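Long-range contacts in hyaluronoglucosaminidase (Apis mellifera, PDB 1FCQ), which hydrolyses hyaluronan as a bee-venom glycosidase of family 56 and is also a major allergen of the venom: residues Tyr227-Asn231 / Lys269-Arg273; Gly77-Leu81 / Arg156-Gly161; Leu95-Asp101 / Met175-Trp181. All blocks are in the same frame, centred on the assembly; numbering follows the deposited sequence.

Interaction 1: residues Tyr227-Asn231 / Lys269-Arg273; sequences YLRWN and KYQDR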
loop_
_atom_site.group_PDB
_atom_site.type_symbol
_atom_site.label_atom_id
_atom_site.label_comp_id
_atom_site.label_asym_id
_atom_site.label_seq_id
_atom_site.Cartn_x
_atom_site.Cartn_y
_atom_site.Cartn_z
ATOM N N TYR A 227 1.639 -9.201 -2.842
ATOM C CA TYR A 227 2.320 -9.538 -4.103
ATOM C C TYR A 227 3.133 -10.818 -3.950
ATOM O O TYR A 227 3.859 -11.013 -2.972
ATOM C CB TYR A 227 3.176 -8.367 -4.566
ATOM C CG TYR A 227 2.473 -7.050 -4.783
ATOM C CD1 TYR A 227 1.090 -6.940 -4.755
ATOM C CD2 TYR A 227 3.222 -5.892 -5.011
ATOM C CE1 TYR A 227 0.478 -5.721 -4.941
ATOM C CE2 TYR A 227 2.602 -4.672 -5.232
ATOM C CZ TYR A 227 1.223 -4.595 -5.171
ATOM O OH TYR A 227 0.587 -3.390 -5.365
ATOM N N LEU A 228 2.959 -11.730 -4.920
ATOM C CA LEU A 228 3.658 -13.000 -4.852
ATOM C C LEU A 228 5.111 -12.928 -5.293
ATOM O O LEU A 228 5.535 -12.029 -6.012
ATOM C CB LEU A 228 2.965 -14.060 -5.722
ATOM C CG LEU A 228 1.448 -14.170 -5.543
ATOM C CD1 LEU A 228 0.918 -15.351 -6.342
ATOM C CD2 LEU A 228 1.112 -14.294 -4.059
ATOM N N ARG A 229 5.881 -13.881 -4.758
ATOM C CA ARG A 229 7.279 -14.019 -5.147
ATOM C C ARG A 229 7.430 -15.329 -5.919
ATOM O O ARG A 229 6.796 -16.329 -5.590
ATOM C CB ARG A 229 8.238 -13.923 -3.973
ATOM C CG ARG A 229 8.319 -12.499 -3.416
ATOM C CD ARG A 229 9.632 -12.300 -2.671
ATOM N NE ARG A 229 9.774 -13.307 -1.622
ATOM C CZ ARG A 229 9.162 -13.234 -0.444
ATOM N NH1 ARG A 229 8.389 -12.194 -0.178
ATOM N NH2 ARG A 229 9.352 -14.191 0.453
ATOM N N TRP A 230 8.219 -15.273 -6.989
ATOM C CA TRP A 230 8.467 -16.430 -7.837
ATOM C C TRP A 230 9.335 -17.459 -7.123
ATOM O O TRP A 230 9.132 -18.669 -7.277
ATOM C CB TRP A 230 9.128 -15.966 -9.139
ATOM C CG TRP A 230 9.082 -16.984 -10.235
ATOM C CD1 TRP A 230 8.056 -17.216 -11.108
ATOM C CD2 TRP A 230 10.117 -17.915 -10.572
ATOM N NE1 TRP A 230 8.390 -18.232 -11.966
ATOM C CE2 TRP A 230 9.650 -18.681 -11.658
ATOM C CE3 TRP A 230 11.391 -18.172 -10.059
ATOM C CZ2 TRP A 230 10.415 -19.688 -12.241
ATOM C CZ3 TRP A 230 12.148 -19.172 -10.637
ATOM C CH2 TRP A 230 11.658 -19.918 -11.718
ATOM N N ASN A 231 10.273 -17.009 -6.306
ATOM C CA ASN A 231 11.167 -17.879 -5.550
ATOM C C ASN A 231 10.529 -18.368 -4.255
ATOM O O ASN A 231 10.956 -18.066 -3.142
ATOM C CB ASN A 231 12.479 -17.164 -5.239
ATOM C CG ASN A 231 13.611 -18.081 -4.822
ATOM O OD1 ASN A 231 14.753 -17.639 -4.707
ATOM N ND2 ASN A 231 13.343 -19.358 -4.590
ATOM N N LYS A 269 1.946 -9.460 -11.482
ATOM C CA LYS A 269 3.333 -9.778 -11.780
ATOM C C LYS A 269 4.001 -10.290 -10.498
ATOM O O LYS A 269 3.538 -9.947 -9.407
ATOM C CB LYS A 269 4.127 -8.543 -12.213
ATOM C CG LYS A 269 3.611 -7.841 -13.457
ATOM C CD LYS A 269 3.908 -8.705 -14.681
ATOM C CE LYS A 269 3.851 -7.844 -15.936
ATOM N NZ LYS A 269 4.038 -8.696 -17.150
ATOM N N TYR A 270 5.053 -11.085 -10.607
ATOM C CA TYR A 270 5.782 -11.560 -9.429
ATOM C C TYR A 270 6.641 -10.419 -8.923
ATOM O O TYR A 270 7.307 -9.731 -9.704
ATOM C CB TYR A 270 6.654 -12.790 -9.754
ATOM C CG TYR A 270 5.773 -13.990 -10.035
ATOM C CD1 TYR A 270 5.490 -14.393 -11.340
ATOM C CD2 TYR A 270 5.189 -14.704 -8.996
ATOM C CE1 TYR A 270 4.674 -15.469 -11.584
ATOM C CE2 TYR A 270 4.364 -15.786 -9.234
ATOM C CZ TYR A 270 4.116 -16.180 -10.541
ATOM O OH TYR A 270 3.276 -17.234 -10.795
ATOM N N GLN A 271 6.690 -10.167 -7.621
ATOM C CA GLN A 271 7.467 -9.057 -7.079
ATOM C C GLN A 271 8.960 -9.175 -7.338
ATOM O O GLN A 271 9.633 -8.156 -7.520
ATOM C CB GLN A 271 7.145 -8.944 -5.587
ATOM C CG GLN A 271 7.673 -7.713 -4.874
ATOM C CD GLN A 271 7.283 -7.720 -3.407
ATOM O OE1 GLN A 271 6.217 -7.226 -3.027
ATOM N NE2 GLN A 271 8.141 -8.291 -2.566
ATOM N N ASP A 272 9.484 -10.381 -7.417
ATOM C CA ASP A 272 10.893 -10.649 -7.651
ATOM C C ASP A 272 11.194 -11.012 -9.099
ATOM O O ASP A 272 12.345 -11.224 -9.483
ATOM C CB ASP A 272 11.368 -11.781 -6.730
ATOM C CG ASP A 272 10.601 -13.074 -6.917
ATOM O OD1 ASP A 272 11.104 -14.128 -6.455
ATOM O OD2 ASP A 272 9.505 -13.057 -7.516
ATOM N N ARG A 273 10.173 -11.131 -9.927
ATOM C CA ARG A 273 10.266 -11.431 -11.353
ATOM C C ARG A 273 9.215 -10.544 -12.033
ATOM O O ARG A 273 8.159 -10.980 -12.503
ATOM C CB ARG A 273 9.963 -12.877 -11.696
ATOM C CG ARG A 273 11.008 -13.927 -11.377
ATOM C CD ARG A 273 11.274 -14.770 -12.613
ATOM N NE ARG A 273 10.259 -15.767 -12.913
ATOM C CZ ARG A 273 9.917 -16.135 -14.148
ATOM N NH1 ARG A 273 10.503 -15.553 -15.185
ATOM N NH2 ARG A 273 8.989 -17.058 -14.364
HETATM O O HOH W 1 5.301 -9.251 -1.456
HETATM O O HOH W 2 2.042 -10.646 -7.322
#
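D272 shows how one carboxylate can hold a loop by two successive backbone amides. Its OD2 takes the N-H of W230 at 2.6 Å over an almost straight path, the donor lying somewhat out of the carboxylate plane, while OD1 uses its syn lone pair for N231 N at 3.0 Å. With chi1 at 59°, the carboxyl carbon of D272 sits between its own backbone N and carbonyl carbon, and this turns both oxygens back onto the 227-231 loop. Beside this grip, Q271 N donates to L228 O at 2.7 Å, and the buried ring of Y270 lies 4.0 Å through CD2 from L228 CB. In the seven-stranded TIM barrel of this enzyme, both segments follow neighbouring parallel strands, 221-222 and 261-267, so the contact joins two loops at the C-terminal mouth. D282 and the backbone of S279 hold the hydroxyl of Y270. The outer part is exposed but still close-packed. W230 turns the edge of its indole to the face of Y270, with planes at 84°, and R273 makes a cation-pi pair over one indole face, although its NH2 and W230 NE1, both donors, come too close for the guanidinium's fine placement to be certain. The looser flank is at exposed Q271, where water 1 links its OE1 to Y227 O; water 2 bridges L228 N and K269 O.

Interaction 2: residues Gly77-Leu81 / Arg156-Gly161; sequences GVPQL and RFEKYG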
loop_
_atom_site.group_PDB
_atom_site.type_symbol
_atom_site.label_atom_id
_atom_site.label_comp_id
_atom_site.label_asym_id
_atom_site.label_seq_id
_atom_site.Cartn_x
_atom_site.Cartn_y
_atom_site.Cartn_z
ATOM N N GLY A 77 14.381 14.298 5.809
ATOM C CA GLY A 77 14.854 12.925 5.745
ATOM C C GLY A 77 14.068 12.027 6.703
ATOM O O GLY A 77 13.405 11.087 6.269
ATOM N N VAL A 78 14.220 12.278 8.002
ATOM C CA VAL A 78 13.476 11.563 9.038
ATOM C C VAL A 78 12.358 12.499 9.502
ATOM O O VAL A 78 12.485 13.716 9.481
ATOM C CB VAL A 78 14.340 11.186 10.247
ATOM C CG1 VAL A 78 15.190 9.949 9.971
ATOM C CG2 VAL A 78 15.218 12.345 10.705
ATOM N N PRO A 79 11.212 11.947 9.893
ATOM C CA PRO A 79 10.041 12.739 10.242
ATOM C C PRO A 79 10.239 13.734 11.366
ATOM O O PRO A 79 9.622 14.817 11.331
ATOM C CB PRO A 79 8.971 11.692 10.520
ATOM C CG PRO A 79 9.711 10.449 10.827
ATOM C CD PRO A 79 10.954 10.483 9.943
ATOM N N GLN A 80 11.093 13.438 12.323
ATOM C CA GLN A 80 11.381 14.346 13.429
ATOM C C GLN A 80 12.133 15.595 12.981
ATOM O O GLN A 80 12.276 16.517 13.790
ATOM C CB GLN A 80 12.111 13.645 14.578
ATOM C CG GLN A 80 13.472 13.066 14.254
ATOM C CD GLN A 80 13.512 11.621 13.804
ATOM O OE1 GLN A 80 14.431 10.872 14.178
ATOM N NE2 GLN A 80 12.527 11.202 13.024
ATOM N N LEU A 81 12.659 15.656 11.758
ATOM C CA LEU A 81 13.265 16.861 11.233
ATOM C C LEU A 81 12.406 17.458 10.130
ATOM O O LEU A 81 12.783 18.414 9.450
ATOM C CB LEU A 81 14.663 16.567 10.674
ATOM C CG LEU A 81 15.737 16.174 11.686
ATOM C CD1 LEU A 81 17.014 15.780 10.951
ATOM C CD2 LEU A 81 15.994 17.302 12.677
ATOM N N ARG A 156 11.625 9.932 19.258
ATOM C CA ARG A 156 11.402 11.060 18.371
ATOM C C ARG A 156 10.967 10.585 16.984
ATOM O O ARG A 156 10.024 11.134 16.413
ATOM C CB ARG A 156 12.663 11.918 18.238
ATOM C CG ARG A 156 13.037 12.669 19.516
ATOM C CD ARG A 156 14.299 13.468 19.209
ATOM N NE ARG A 156 14.874 14.172 20.331
ATOM C CZ ARG A 156 15.962 14.924 20.378
ATOM N NH1 ARG A 156 16.740 15.167 19.328
ATOM N NH2 ARG A 156 16.304 15.469 21.542
ATOM N N PHE A 157 11.627 9.540 16.480
ATOM C CA PHE A 157 11.214 9.036 15.159
ATOM C C PHE A 157 9.762 8.573 15.185
ATOM O O PHE A 157 8.997 8.923 14.282
ATOM C CB PHE A 157 12.121 7.888 14.712
ATOM C CG PHE A 157 11.668 7.240 13.429
ATOM C CD1 PHE A 157 12.154 7.720 12.220
ATOM C CD2 PHE A 157 10.767 6.187 13.447
ATOM C CE1 PHE A 157 11.737 7.131 11.033
ATOM C CE2 PHE A 157 10.343 5.619 12.259
ATOM C CZ PHE A 157 10.832 6.089 11.050
ATOM N N GLU A 158 9.397 7.783 16.193
ATOM C CA GLU A 158 8.024 7.268 16.242
ATOM C C GLU A 158 7.012 8.370 16.494
ATOM O O GLU A 158 5.903 8.349 15.935
ATOM C CB GLU A 158 7.918 6.153 17.290
ATOM C CG GLU A 158 8.759 4.966 16.850
ATOM C CD GLU A 158 8.602 3.707 17.662
ATOM O OE1 GLU A 158 8.072 3.760 18.794
ATOM O OE2 GLU A 158 8.986 2.634 17.191
ATOM N N LYS A 159 7.354 9.335 17.356
ATOM C CA LYS A 159 6.446 10.442 17.619
ATOM C C LYS A 159 6.087 11.210 16.348
ATOM O O LYS A 159 4.898 11.382 16.038
ATOM C CB LYS A 159 7.088 11.392 18.629
ATOM C CG LYS A 159 6.306 12.675 18.876
ATOM C CD LYS A 159 6.898 13.316 20.135
ATOM C CE LYS A 159 6.007 14.428 20.637
ATOM N NZ LYS A 159 6.290 15.712 19.945
ATOM N N TYR A 160 7.113 11.595 15.579
ATOM C CA TYR A 160 6.875 12.396 14.383
ATOM C C TYR A 160 6.447 11.552 13.195
ATOM O O TYR A 160 5.708 12.039 12.346
ATOM C CB TYR A 160 8.095 13.312 14.127
ATOM C CG TYR A 160 8.140 14.335 15.260
ATOM C CD1 TYR A 160 8.963 14.137 16.361
ATOM C CD2 TYR A 160 7.301 15.438 15.233
ATOM C CE1 TYR A 160 8.967 15.048 17.402
ATOM C CE2 TYR A 160 7.292 16.346 16.281
ATOM C CZ TYR A 160 8.132 16.144 17.351
ATOM O OH TYR A 160 8.132 17.044 18.394
ATOM N N GLY A 161 6.815 10.279 13.204
ATOM C CA GLY A 161 6.367 9.340 12.150
ATOM C C GLY A 161 4.838 9.246 12.223
ATOM O O GLY A 161 4.120 9.287 11.219
#
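Q80 and P79 lie against one side of helix 146-175, touching R156, F157, Y160 and G161, an example of a short 3-10 turn used as a packing surface. The turn, residues 79-81, closes with a bond from L81 N to V78 O and stands just ahead of helix 84-98, so the contact places a loop of the (beta/alpha) barrel against a long barrel helix. The path of the Q80 side chain tells most of the story. Its CB faces two groups of the helix, 3.7 Å from Y160 CD1 and equally near R156 O. At CG the chain sits between its own backbone N and carbonyl carbon (chi1 62°), and a further bend at chi2 brings the amide against F157. CD then comes 3.7 Å from F157 CA. Of the two amide atoms, OE1 passes F157 CB and is hydrogen-bonded by the hydroxyl of S133 in helix 127-140, whereas NE2 comes 3.3 Å from F157 CA and lies near CD1 of that ring, the amide and ring planes standing 79° apart. Packing contacts complete the join: the backbone around P79 and Q80 rests on Y160 CB, P79 CG lies 3.8 Å from G161 CA, V78 CG1 meets the F157 ring at its edge, and P79 CD packs 3.6 Å from F157 CE1.

Interaction 3: residues Leu95-Asp101 / Met175-Trp181; sequences LINQIPD and MRPAANW
The guanidinium of R176 is sandwiched: L95 CD2 lies over the centre of one face, 3.8 Å above the plane, and the carbonyl carbon of D101 lies over the opposite face. At its edge, close to the plane, comes the carbonyl of I99. The second flat group, the buried ring of W181, meets two apolar tips obliquely at its CH2, L95 CD1 at 3.7 Å and I99 CD1 at 3.8 Å. This is a meeting of two helix-to-strand turns in a TIM barrel, at the end where the parallel strands begin; helix 84-98 runs out into the loop before strand 107-111, and helix 146-175 into a type I turn, R176-A179, before strand 180-183. The arginine ties the two helix ends together. Its NE and NH1 both donate to I99 O, NH1 at 2.8 Å and NE at 2.9 Å, a side-on grip that gives one carbonyl two donors. The remaining nitrogen, NH2, turns back to M175 O, which it meets from well above the carbonyl plane. A bend at chi2 (-67°) folds the R176 chain so that its head can serve both helix ends at once, and three bonds in or near its plane fix the head's rotation. The positive group probably also suits the negative pole of each helix C-terminus. W181 NE1 donates within the indole plane to R176 O, 3.0 Å away.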
loop_
_atom_site.group_PDB
_atom_site.type_symbol
_atom_site.label_atom_id
_atom_site.label_comp_id
_atom_site.label_asym_id
_atom_site.label_seq_id
_atom_site.Cartn_x
_atom_site.Cartn_y
_atom_site.Cartn_z
ATOM N N LEU A 95 -4.075 16.131 -3.346
ATOM C CA LEU A 95 -5.375 15.466 -3.213
ATOM C C LEU A 95 -6.435 16.161 -4.041
ATOM O O LEU A 95 -7.158 15.512 -4.794
ATOM C CB LEU A 95 -5.732 15.397 -1.718
ATOM C CG LEU A 95 -7.038 14.672 -1.381
ATOM C CD1 LEU A 95 -6.954 14.065 0.015
ATOM C CD2 LEU A 95 -8.181 15.664 -1.471
ATOM N N ILE A 96 -6.502 17.493 -3.969
ATOM C CA ILE A 96 -7.504 18.250 -4.711
ATOM C C ILE A 96 -7.282 18.115 -6.199
ATOM O O ILE A 96 -8.205 17.938 -6.998
ATOM C CB ILE A 96 -7.542 19.725 -4.262
ATOM C CG1 ILE A 96 -8.015 19.793 -2.807
ATOM C CG2 ILE A 96 -8.462 20.530 -5.175
ATOM C CD1 ILE A 96 -7.794 21.150 -2.160
ATOM N N ASN A 97 -6.007 18.173 -6.630
ATOM C CA ASN A 97 -5.718 18.016 -8.038
ATOM C C ASN A 97 -6.127 16.676 -8.614
ATOM O O ASN A 97 -6.596 16.613 -9.743
ATOM C CB ASN A 97 -4.201 18.184 -8.292
ATOM C CG ASN A 97 -4.061 19.591 -8.863
ATOM O OD1 ASN A 97 -4.441 20.560 -8.217
ATOM N ND2 ASN A 97 -3.575 19.641 -10.083
ATOM N N GLN A 98 -5.911 15.600 -7.846
ATOM C CA GLN A 98 -6.137 14.253 -8.326
ATOM C C GLN A 98 -7.532 13.731 -8.086
ATOM O O GLN A 98 -8.036 12.875 -8.799
ATOM C CB GLN A 98 -5.103 13.295 -7.707
ATOM C CG GLN A 98 -3.664 13.617 -8.104
ATOM C CD GLN A 98 -3.379 13.398 -9.567
ATOM O OE1 GLN A 98 -2.523 12.583 -9.942
ATOM N NE2 GLN A 98 -4.083 14.095 -10.449
ATOM N N ILE A 99 -8.194 14.271 -7.066
ATOM C CA ILE A 99 -9.550 13.929 -6.665
ATOM C C ILE A 99 -10.344 15.217 -6.486
ATOM O O ILE A 99 -10.661 15.645 -5.369
ATOM C CB ILE A 99 -9.574 13.119 -5.346
ATOM C CG1 ILE A 99 -8.642 11.914 -5.393
ATOM C CG2 ILE A 99 -11.006 12.648 -5.049
ATOM C CD1 ILE A 99 -8.579 11.037 -4.165
ATOM N N PRO A 100 -10.731 15.881 -7.579
ATOM C CA PRO A 100 -11.459 17.141 -7.537
ATOM C C PRO A 100 -12.868 17.064 -6.983
ATOM O O PRO A 100 -13.357 18.082 -6.465
ATOM C CB PRO A 100 -11.483 17.605 -8.993
ATOM C CG PRO A 100 -11.313 16.371 -9.794
ATOM C CD PRO A 100 -10.413 15.480 -8.969
ATOM N N ASP A 101 -13.498 15.898 -7.077
ATOM C CA ASP A 101 -14.849 15.769 -6.532
ATOM C C ASP A 101 -14.800 15.649 -5.015
ATOM O O ASP A 101 -14.367 14.622 -4.483
ATOM C CB ASP A 101 -15.562 14.561 -7.136
ATOM C CG ASP A 101 -17.068 14.627 -6.951
ATOM O OD1 ASP A 101 -17.551 15.279 -6.012
ATOM O OD2 ASP A 101 -17.778 14.007 -7.768
ATOM N N MET A 175 -11.156 16.192 4.058
ATOM C CA MET A 175 -11.396 16.782 2.748
ATOM C C MET A 175 -12.299 15.964 1.851
ATOM O O MET A 175 -13.072 16.470 1.037
ATOM C CB MET A 175 -10.044 16.981 2.047
ATOM C CG MET A 175 -9.199 18.040 2.739
ATOM S SD MET A 175 -7.511 18.016 2.098
ATOM C CE MET A 175 -6.761 19.214 3.202
ATOM N N ARG A 176 -12.213 14.636 1.974
ATOM C CA ARG A 176 -13.002 13.700 1.172
ATOM C C ARG A 176 -13.652 12.709 2.122
ATOM O O ARG A 176 -13.269 11.556 2.212
ATOM C CB ARG A 176 -12.047 13.011 0.195
ATOM C CG ARG A 176 -11.390 13.967 -0.809
ATOM C CD ARG A 176 -12.391 14.551 -1.777
ATOM N NE ARG A 176 -11.842 15.545 -2.688
ATOM C CZ ARG A 176 -11.664 16.841 -2.471
ATOM N NH1 ARG A 176 -11.141 17.584 -3.467
ATOM N NH2 ARG A 176 -11.947 17.473 -1.348
ATOM N N PRO A 177 -14.702 13.170 2.824
ATOM C CA PRO A 177 -15.353 12.384 3.853
ATOM C C PRO A 177 -16.272 11.271 3.429
ATOM O O PRO A 177 -16.573 10.423 4.294
ATOM C CB PRO A 177 -16.171 13.439 4.633
ATOM C CG PRO A 177 -16.514 14.436 3.579
ATOM C CD PRO A 177 -15.264 14.528 2.736
ATOM N N ALA A 178 -16.663 11.198 2.170
ATOM C CA ALA A 178 -17.504 10.107 1.714
ATOM C C ALA A 178 -16.694 8.874 1.307
ATOM O O ALA A 178 -17.296 7.823 1.067
ATOM C CB ALA A 178 -18.361 10.581 0.542
ATOM N N ALA A 179 -15.372 8.993 1.241
ATOM C CA ALA A 179 -14.534 7.894 0.780
ATOM C C ALA A 179 -14.042 7.038 1.938
ATOM O O ALA A 179 -14.148 7.418 3.112
ATOM C CB ALA A 179 -13.306 8.456 0.054
ATOM N N ASN A 180 -13.545 5.848 1.602
ATOM C CA ASN A 180 -12.953 4.987 2.622
ATOM C C ASN A 180 -11.438 5.084 2.388
ATOM O O ASN A 180 -10.996 4.675 1.315
ATOM C CB ASN A 180 -13.443 3.554 2.532
ATOM C CG ASN A 180 -14.787 3.310 3.204
ATOM O OD1 ASN A 180 -15.430 2.314 2.835
ATOM N ND2 ASN A 180 -15.237 4.108 4.131
ATOM N N TRP A 181 -10.724 5.625 3.337
ATOM C CA TRP A 181 -9.293 5.866 3.234
ATOM C C TRP A 181 -8.408 4.898 4.005
ATOM O O TRP A 181 -8.694 4.389 5.083
ATOM C CB TRP A 181 -8.975 7.283 3.749
ATOM C CG TRP A 181 -9.463 8.392 2.871
ATOM C CD1 TRP A 181 -10.661 9.051 2.979
ATOM C CD2 TRP A 181 -8.783 8.957 1.748
ATOM N NE1 TRP A 181 -10.746 10.016 1.981
ATOM C CE2 TRP A 181 -9.602 9.960 1.222
ATOM C CE3 TRP A 181 -7.520 8.731 1.161
ATOM C CZ2 TRP A 181 -9.245 10.737 0.126
ATOM C CZ3 TRP A 181 -7.164 9.506 0.063
ATOM C CH2 TRP A 181 -8.018 10.499 -0.443
#

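How the interactions relate
Interactions 2 and 3 join the same two neighbourhoods of the chain: 77-81 precedes helix 84-98 and 95-101 ends it, while 156-161 and M175 belong to helix 146-175. Their segments alternate in sequence, and their centres lie 26 Å apart, with nearest atoms about 15 Å apart. Interaction 1 follows later in the chain, 32 Å between centres from either. It lies across the chain's centre from interaction 3, the one at the C-terminal ends of barrel strands, the other where strands begin. In TIM barrels the active site is at the C-terminal ends, so interaction 1 lies on the side expected to carry the active site, whereas interaction 3 lies at the reverse end.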